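Long-range contact in nitroreductase (PDB 3EK3), which binds flavin mononucleotide and, judging from its family, probably acts as an NAD(P)H-dependent oxidoreductase on nitrogenous compounds: residues 62-73 with 139-150. Residues are numbered along the deposited sequence; the frame is centred on the assembly and turned at random.
Sequences ELNERIKGAFAK and TTCDDPEVRAYL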
loop_
_atom_site.group_PDB
_atom_site.type_symbol
_atom_site.label_atom_id
_atom_site.label_comp_id
_atom_site.label_asym_id
_atom_site.label_seq_id
_atom_site.Cartn_x
_atom_site.Cartn_y
_atom_site.Cartn_z
ATOM N N GLU A 62 -1.463 -14.629 23.432
ATOM C CA GLU A 62 -0.866 -13.734 24.412
ATOM C C GLU A 62 -0.801 -12.273 23.919
ATOM O O GLU A 62 -1.058 -11.333 24.679
ATOM C CB GLU A 62 0.545 -14.228 24.805
ATOM C CG GLU A 62 0.536 -15.500 25.638
ATOM C CD GLU A 62 1.912 -15.905 26.167
ATOM O OE1 GLU A 62 2.941 -15.515 25.572
ATOM O OE2 GLU A 62 1.952 -16.551 27.247
ATOM N N LEU A 63 -0.408 -12.101 22.668
ATOM C CA LEU A 63 -0.337 -10.779 22.050
ATOM C C LEU A 63 -1.726 -10.131 22.006
ATOM O O LEU A 63 -1.901 -8.967 22.365
ATOM C CB LEU A 63 0.231 -10.911 20.649
ATOM C CG LEU A 63 0.289 -9.648 19.801
ATOM C CD1 LEU A 63 1.102 -8.585 20.503
ATOM C CD2 LEU A 63 0.882 -9.950 18.389
ATOM N N ASN A 64 -2.722 -10.918 21.620
ATOM C CA ASN A 64 -4.103 -10.439 21.634
ATOM C C ASN A 64 -4.548 -10.022 23.035
ATOM O O ASN A 64 -5.204 -8.987 23.187
ATOM C CB ASN A 64 -5.034 -11.485 21.002
ATOM C CG ASN A 64 -6.468 -10.998 20.884
ATOM O OD1 ASN A 64 -6.761 -10.115 20.071
ATOM N ND2 ASN A 64 -7.350 -11.546 21.701
ATOM N N GLU A 65 -4.151 -10.769 24.080
ATOM C CA GLU A 65 -4.441 -10.351 25.457
ATOM C C GLU A 65 -3.829 -9.016 25.801
ATOM O O GLU A 65 -4.444 -8.214 26.496
ATOM C CB GLU A 65 -3.933 -11.377 26.469
ATOM C CG GLU A 65 -4.820 -12.565 26.617
ATOM C CD GLU A 65 -6.273 -12.179 26.901
ATOM O OE1 GLU A 65 -6.549 -11.492 27.909
ATOM O OE2 GLU A 65 -7.122 -12.562 26.095
ATOM N N ARG A 66 -2.606 -8.769 25.343
ATOM C CA ARG A 66 -1.920 -7.501 25.597
ATOM C C ARG A 66 -2.628 -6.359 24.868
ATOM O O ARG A 66 -2.800 -5.270 25.403
ATOM C CB ARG A 66 -0.449 -7.579 25.141
ATOM C CG ARG A 66 0.389 -8.696 25.796
ATOM C CD ARG A 66 0.192 -8.722 27.301
ATOM N NE ARG A 66 1.068 -9.683 27.976
ATOM C CZ ARG A 66 0.867 -11.001 28.060
ATOM N NH1 ARG A 66 -0.171 -11.594 27.482
ATOM N NH2 ARG A 66 1.733 -11.740 28.736
ATOM N N ILE A 67 -3.044 -6.620 23.638
ATOM C CA ILE A 67 -3.790 -5.627 22.850
ATOM C C ILE A 67 -5.121 -5.311 23.545
ATOM O O ILE A 67 -5.478 -4.137 23.723
ATOM C CB ILE A 67 -3.990 -6.160 21.429
ATOM C CG1 ILE A 67 -2.657 -6.133 20.689
ATOM C CG2 ILE A 67 -5.052 -5.331 20.639
ATOM C CD1 ILE A 67 -2.717 -6.932 19.379
ATOM N N LYS A 68 -5.825 -6.351 24.009
ATOM C CA LYS A 68 -7.020 -6.147 24.841
ATOM C C LYS A 68 -6.706 -5.326 26.083
ATOM O O LYS A 68 -7.461 -4.415 26.459
ATOM C CB LYS A 68 -7.660 -7.502 25.206
ATOM C CG LYS A 68 -8.345 -8.175 24.025
ATOM C CD LYS A 68 -8.812 -9.600 24.311
ATOM C CE LYS A 68 -9.349 -9.801 25.703
ATOM N NZ LYS A 68 -9.721 -11.244 25.968
ATOM N N GLY A 69 -5.575 -5.628 26.732
ATOM C CA GLY A 69 -5.184 -4.864 27.909
ATOM C C GLY A 69 -5.003 -3.374 27.651
ATOM O O GLY A 69 -5.384 -2.536 28.521
ATOM N N ALA A 70 -4.412 -3.047 26.498
ATOM C CA ALA A 70 -4.247 -1.658 26.049
ATOM C C ALA A 70 -5.621 -1.020 25.811
ATOM O O ALA A 70 -5.930 0.059 26.318
ATOM C CB ALA A 70 -3.389 -1.604 24.765
ATOM N N PHE A 71 -6.457 -1.716 25.052
ATOM C CA PHE A 71 -7.846 -1.268 24.827
ATOM C C PHE A 71 -8.644 -1.070 26.112
ATOM O O PHE A 71 -9.450 -0.129 26.197
ATOM C CB PHE A 71 -8.582 -2.246 23.903
ATOM C CG PHE A 71 -8.158 -2.215 22.486
ATOM C CD1 PHE A 71 -7.541 -1.111 21.914
ATOM C CD2 PHE A 71 -8.421 -3.302 21.664
ATOM C CE1 PHE A 71 -7.174 -1.118 20.571
ATOM C CE2 PHE A 71 -8.068 -3.300 20.340
ATOM C CZ PHE A 71 -7.445 -2.214 19.786
ATOM N N ALA A 72 -8.450 -1.933 27.114
ATOM C CA ALA A 72 -9.154 -1.784 28.389
ATOM C C ALA A 72 -8.841 -0.428 29.035
ATOM O O ALA A 72 -9.651 0.108 29.783
ATOM C CB ALA A 72 -8.822 -2.950 29.358
ATOM N N LYS A 73 -7.666 0.120 28.735
ATOM C CA LYS A 73 -7.251 1.434 29.241
ATOM C C LYS A 73 -7.895 2.611 28.502
ATOM O O LYS A 73 -7.825 3.747 28.968
ATOM C CB LYS A 73 -5.727 1.583 29.144
ATOM C CG LYS A 73 -4.940 0.589 29.965
ATOM C CD LYS A 73 -3.467 0.652 29.651
ATOM C CE LYS A 73 -2.725 -0.494 30.309
ATOM N NZ LYS A 73 -1.317 -0.617 29.869
ATOM N N THR A 139 -2.317 1.625 17.017
ATOM C CA THR A 139 -2.511 2.563 18.138
ATOM C C THR A 139 -2.123 1.950 19.482
ATOM O O THR A 139 -2.084 2.667 20.517
ATOM C CB THR A 139 -3.951 3.015 18.241
ATOM O OG1 THR A 139 -4.769 1.865 18.404
ATOM C CG2 THR A 139 -4.362 3.794 17.002
ATOM N N THR A 140 -1.781 0.675 19.483
ATOM C CA THR A 140 -1.436 -0.027 20.722
ATOM C C THR A 140 0.038 -0.448 20.849
ATOM O O THR A 140 0.458 -0.863 21.936
ATOM C CB THR A 140 -2.320 -1.300 20.950
ATOM O OG1 THR A 140 -2.087 -2.270 19.904
ATOM C CG2 THR A 140 -3.797 -0.942 21.101
ATOM N N CYS A 141 0.808 -0.381 19.758
ATOM C CA CYS A 141 2.187 -0.873 19.774
ATOM C C CYS A 141 3.128 -0.198 20.784
ATOM O O CYS A 141 4.140 -0.784 21.141
ATOM C CB CYS A 141 2.804 -0.868 18.366
ATOM S SG CYS A 141 3.015 0.780 17.614
ATOM N N ASP A 142 2.797 1.005 21.240
ATOM C CA ASP A 142 3.594 1.673 22.252
ATOM C C ASP A 142 3.032 1.520 23.653
ATOM O O ASP A 142 3.612 2.042 24.613
ATOM C CB ASP A 142 3.784 3.148 21.898
ATOM C CG ASP A 142 4.764 3.347 20.731
ATOM O OD1 ASP A 142 5.601 2.448 20.480
ATOM O OD2 ASP A 142 4.701 4.399 20.073
ATOM N N ASP A 143 1.936 0.785 23.821
ATOM C CA ASP A 143 1.524 0.417 25.177
ATOM C C ASP A 143 2.658 -0.430 25.766
ATOM O O ASP A 143 3.203 -1.302 25.104
ATOM C CB ASP A 143 0.196 -0.358 25.163
ATOM C CG ASP A 143 -0.138 -0.979 26.503
ATOM O OD1 ASP A 143 0.323 -2.093 26.791
ATOM O OD2 ASP A 143 -0.882 -0.340 27.279
ATOM N N PRO A 144 3.058 -0.143 26.998
ATOM C CA PRO A 144 4.217 -0.828 27.578
ATOM C C PRO A 144 4.161 -2.352 27.515
ATOM O O PRO A 144 5.153 -2.987 27.139
ATOM C CB PRO A 144 4.210 -0.351 29.023
ATOM C CG PRO A 144 3.537 1.011 28.950
ATOM C CD PRO A 144 2.503 0.890 27.896
ATOM N N GLU A 145 3.020 -2.956 27.867
ATOM C CA GLU A 145 2.938 -4.409 27.817
ATOM C C GLU A 145 2.890 -4.956 26.395
ATOM O O GLU A 145 3.531 -5.974 26.111
ATOM C CB GLU A 145 1.778 -4.946 28.658
ATOM C CG GLU A 145 1.952 -4.708 30.176
ATOM C CD GLU A 145 1.604 -3.274 30.596
ATOM O OE1 GLU A 145 0.658 -2.674 30.025
ATOM O OE2 GLU A 145 2.287 -2.737 31.503
ATOM N N VAL A 146 2.181 -4.278 25.490
ATOM C CA VAL A 146 2.177 -4.695 24.092
ATOM C C VAL A 146 3.604 -4.578 23.559
ATOM O O VAL A 146 4.144 -5.506 22.959
ATOM C CB VAL A 146 1.185 -3.845 23.252
ATOM C CG1 VAL A 146 1.308 -4.170 21.766
ATOM C CG2 VAL A 146 -0.299 -4.021 23.779
ATOM N N ARG A 147 4.249 -3.444 23.829
ATOM C CA ARG A 147 5.600 -3.227 23.286
ATOM C C ARG A 147 6.594 -4.279 23.784
ATOM O O ARG A 147 7.415 -4.792 23.020
ATOM C CB ARG A 147 6.089 -1.802 23.613
ATOM C CG ARG A 147 7.538 -1.510 23.099
ATOM C CD ARG A 147 7.779 -1.841 21.648
ATOM N NE ARG A 147 6.981 -0.985 20.763
ATOM C CZ ARG A 147 7.271 -0.718 19.495
ATOM N NH1 ARG A 147 8.316 -1.254 18.921
ATOM N NH2 ARG A 147 6.493 0.118 18.808
ATOM N N ALA A 148 6.539 -4.585 25.076
ATOM C CA ALA A 148 7.398 -5.624 25.606
ATOM C C ALA A 148 7.201 -6.938 24.858
ATOM O O ALA A 148 8.171 -7.649 24.565
ATOM C CB ALA A 148 7.169 -5.788 27.128
ATOM N N TYR A 149 5.944 -7.257 24.532
ATOM C CA TYR A 149 5.608 -8.477 23.786
ATOM C C TYR A 149 6.180 -8.433 22.374
ATOM O O TYR A 149 6.826 -9.376 21.932
ATOM C CB TYR A 149 4.077 -8.751 23.780
ATOM C CG TYR A 149 3.820 -10.223 23.688
ATOM C CD1 TYR A 149 3.860 -10.860 22.447
ATOM C CD2 TYR A 149 3.670 -11.012 24.839
ATOM C CE1 TYR A 149 3.709 -12.219 22.335
ATOM C CE2 TYR A 149 3.520 -12.418 24.744
ATOM C CZ TYR A 149 3.561 -13.010 23.495
ATOM O OH TYR A 149 3.441 -14.368 23.333
ATOM N N LEU A 150 5.985 -7.310 21.686
ATOM C CA LEU A 150 6.502 -7.131 20.321
ATOM C C LEU A 150 8.026 -7.299 20.281
ATOM O O LEU A 150 8.576 -7.990 19.421
ATOM C CB LEU A 150 6.112 -5.751 19.789
ATOM C CG LEU A 150 4.608 -5.523 19.579
ATOM C CD1 LEU A 150 4.384 -4.081 19.129
ATOM C CD2 LEU A 150 4.072 -6.482 18.495
HETATM O O HOH W 1 -1.562 -4.135 27.760
#
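Lys73 reaches across to two carboxylates at once: its NZ lies 2.6 Å from Asp143 OD2, on that oxygen's syn lone pair, and 2.9 Å from Glu145 OE1, met nearly along the C-O axis. The extended lysine chain and the bend of Glu145 at chi2 bring the three groups into one salt-bridge network. At the other end of the interface, Tyr149 OH donates to Glu62 OE1 (2.6 Å) through the anti lone pair; carboxylate and ring planes stand 88° apart, with OE1 at the ring edge. One ring face covers the backbone around Leu63 N, while in one of the two conformers modelled for Arg66, Tyr149 CD2 lies over the guanidinium. Between these polar ends, helices 57-72 and 144-153 pack antiparallel within the nitroreductase fold, their local axes 8.6 Å apart and inclined at 158°. Val146 CG2 points at the backbone of the facing helix, 3.2 Å from Arg66 O. Ala70 CB rests against both Asp143 CG and Thr140 CG2, and the same threonine methyl approaches Phe71 CE1 obliquely at 3.4 Å. Asp143 is also the N-cap: its OD1 accepts from Val146 N with an N-H...O angle of 165° and more weakly from Glu145 N, which fixes the carboxylate that Lys73 meets. A water bridges Arg66 O and Asp143 OD1. Further out, Thr140 OG1 bonds to the backbone oxygen of the FMN-binding Gln136, whose side chain touches Phe71.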